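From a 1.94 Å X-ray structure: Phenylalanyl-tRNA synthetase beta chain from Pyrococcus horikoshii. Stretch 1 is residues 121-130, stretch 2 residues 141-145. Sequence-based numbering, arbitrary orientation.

Stretch 1, residues 121-130: QMIQLQEKIA
Stretch 2, residues 141-145: AIGIF

Residues 121-130 are helical, with phi/psi near -62/-44. Backbone hydrogen bonds run from the N of Leu-125 through Ala-130 to the O four residues earlier, as in Gln-126 N to Met-122 O, 3.0 Å. Residues 141-145 form an extended strand, phi -110 to -143 and psi 128 to 151. Helix and strand run nearly antiparallel, at 163°, and their axes approach to 7.8 Å. The register is marked by Gln-126 and Ile-142, whose CA atoms lie 5.8 Å apart.

Strand alternation turns Ile-142 and Ile-144 toward the helix, while Ala-141 points away. Both isoleucines are m,t (chi1 -61° and -62°), which extends each CD1 to a helix residue. Ile-142 CD1 meets Ile-129 CG2 at 3.7 Å; Ile-129 is also m,t. Ile-144 CD1 meets Met-122 CG at 3.4 Å. Met-122 is selenomethionine. Its CA-to-CB bond points sideways, and its t,t chain (chi3 -20°) still reaches the strand. These contacts are apolar.

Gln-126 lies between Met-122 and Ile-129 in sequence and points toward the strand. Its t,t conformation (chi1 161°, chi2 177°) carries the amide to the strand backbone; chi3 is -151° as modelled. Modelled OE1 lies 2.7 Å from Ile-142 O, but the amide is probably turned over, so the bonding remains open. Gly-143 has no side chain; an ideal CB would clash with Phe-145 CE1 at 2.8 Å. The contact buries 343 Å² in total.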

# COMPACT_ATOMS: atom_id res chain seq x y z
N GLN A 121 0.20 36.47 10.22
CA GLN A 121 0.67 36.82 8.88
C GLN A 121 0.23 35.79 7.79
O GLN A 121 -0.21 36.15 6.67
CB GLN A 121 2.19 36.97 8.87
CG GLN A 121 2.70 38.27 9.49
CD GLN A 121 2.05 39.48 8.81
OE1 GLN A 121 2.20 39.68 7.60
NE2 GLN A 121 1.23 40.21 9.57
N MSE A 122 0.40 34.52 8.11
CA MSE A 122 0.03 33.44 7.19
C MSE A 122 -1.47 33.51 6.88
O MSE A 122 -1.85 33.46 5.72
CB MSE A 122 0.44 32.09 7.81
CG MSE A 122 0.27 30.85 6.94
SE MSE A 122 0.64 29.18 8.04
CE MSE A 122 1.65 30.11 9.39
N ILE A 123 -2.31 33.69 7.91
CA ILE A 123 -3.75 33.89 7.73
C ILE A 123 -4.15 35.15 6.95
O ILE A 123 -5.03 35.11 6.07
CB ILE A 123 -4.50 33.84 9.12
CG1 ILE A 123 -4.35 32.45 9.76
CG2 ILE A 123 -5.97 34.25 8.97
CD1 ILE A 123 -5.08 32.25 11.15
N GLN A 124 -3.54 36.29 7.27
CA GLN A 124 -3.83 37.53 6.55
C GLN A 124 -3.41 37.39 5.06
O GLN A 124 -4.13 37.84 4.17
CB GLN A 124 -3.05 38.66 7.18
CG GLN A 124 -3.28 39.98 6.53
CD GLN A 124 -2.61 41.11 7.30
OE1 GLN A 124 -3.26 42.08 7.69
NE2 GLN A 124 -1.29 41.03 7.45
N LEU A 125 -2.27 36.76 4.83
CA LEU A 125 -1.77 36.54 3.46
C LEU A 125 -2.73 35.66 2.64
O LEU A 125 -3.10 35.95 1.48
CB LEU A 125 -0.33 36.02 3.45
CG LEU A 125 0.30 35.81 2.05
CD1 LEU A 125 0.35 37.12 1.26
CD2 LEU A 125 1.70 35.21 2.21
N GLN A 126 -3.21 34.62 3.29
CA GLN A 126 -4.23 33.75 2.72
C GLN A 126 -5.46 34.58 2.30
O GLN A 126 -5.95 34.48 1.17
CB GLN A 126 -4.48 32.64 3.75
CG GLN A 126 -5.70 31.87 3.67
CD GLN A 126 -5.70 30.77 4.74
OE1 GLN A 126 -6.30 29.75 4.54
NE2 GLN A 126 -5.01 31.00 5.87
N GLU A 127 -5.93 35.46 3.18
CA GLU A 127 -7.07 36.30 2.87
C GLU A 127 -6.74 37.35 1.81
O GLU A 127 -7.55 37.59 0.92
CB GLU A 127 -7.61 36.99 4.13
CG GLU A 127 -8.09 36.03 5.21
CD GLU A 127 -8.33 36.68 6.59
OE1 GLU A 127 -8.09 37.91 6.79
OE2 GLU A 127 -8.78 35.94 7.50
N LYS A 128 -5.61 38.03 1.94
CA LYS A 128 -5.28 39.11 0.96
C LYS A 128 -5.08 38.55 -0.44
O LYS A 128 -5.55 39.12 -1.42
CB LYS A 128 -4.02 39.86 1.38
CG LYS A 128 -4.13 40.53 2.75
CD LYS A 128 -5.12 41.71 2.76
CE LYS A 128 -5.45 42.09 4.20
NZ LYS A 128 -6.28 43.36 4.27
N ILE A 129 -4.40 37.40 -0.56
CA ILE A 129 -4.30 36.79 -1.89
C ILE A 129 -5.69 36.44 -2.47
O ILE A 129 -5.99 36.74 -3.64
CB ILE A 129 -3.36 35.53 -1.90
CG1 ILE A 129 -1.91 35.95 -1.58
CG2 ILE A 129 -3.46 34.82 -3.29
CD1 ILE A 129 -0.96 34.81 -1.46
N ALA A 130 -6.51 35.79 -1.66
CA ALA A 130 -7.85 35.37 -2.11
C ALA A 130 -8.75 36.53 -2.47
O ALA A 130 -9.54 36.43 -3.39
CB ALA A 130 -8.52 34.52 -1.04
N ALA A 141 -8.46 30.30 -3.98
CA ALA A 141 -8.81 30.12 -2.56
C ALA A 141 -7.71 29.27 -1.92
O ALA A 141 -7.24 28.31 -2.55
CB ALA A 141 -10.20 29.42 -2.43
N ILE A 142 -7.27 29.65 -0.73
CA ILE A 142 -6.13 28.99 -0.10
C ILE A 142 -6.60 28.39 1.19
O ILE A 142 -7.19 29.07 2.05
CB ILE A 142 -4.95 30.00 0.18
CG1 ILE A 142 -4.46 30.59 -1.15
CG2 ILE A 142 -3.77 29.33 1.02
CD1 ILE A 142 -3.69 31.96 -0.98
N GLY A 143 -6.29 27.11 1.35
CA GLY A 143 -6.45 26.44 2.66
C GLY A 143 -5.09 26.10 3.29
O GLY A 143 -4.11 25.76 2.58
N ILE A 144 -5.04 26.17 4.62
CA ILE A 144 -3.85 25.73 5.37
C ILE A 144 -4.26 24.79 6.49
O ILE A 144 -5.30 25.00 7.15
CB ILE A 144 -3.07 26.92 5.93
CG1 ILE A 144 -2.56 27.80 4.78
CG2 ILE A 144 -1.85 26.44 6.67
CD1 ILE A 144 -2.14 29.20 5.27
N PHE A 145 -3.46 23.75 6.68
CA PHE A 145 -3.80 22.61 7.55
C PHE A 145 -2.57 22.12 8.28
O PHE A 145 -1.46 22.21 7.78
CB PHE A 145 -4.45 21.47 6.74
CG PHE A 145 -5.67 21.91 5.94
CD1 PHE A 145 -5.53 22.35 4.63
CD2 PHE A 145 -6.94 22.01 6.56
CE1 PHE A 145 -6.64 22.82 3.89
CE2 PHE A 145 -8.05 22.47 5.84
CZ PHE A 145 -7.91 22.86 4.50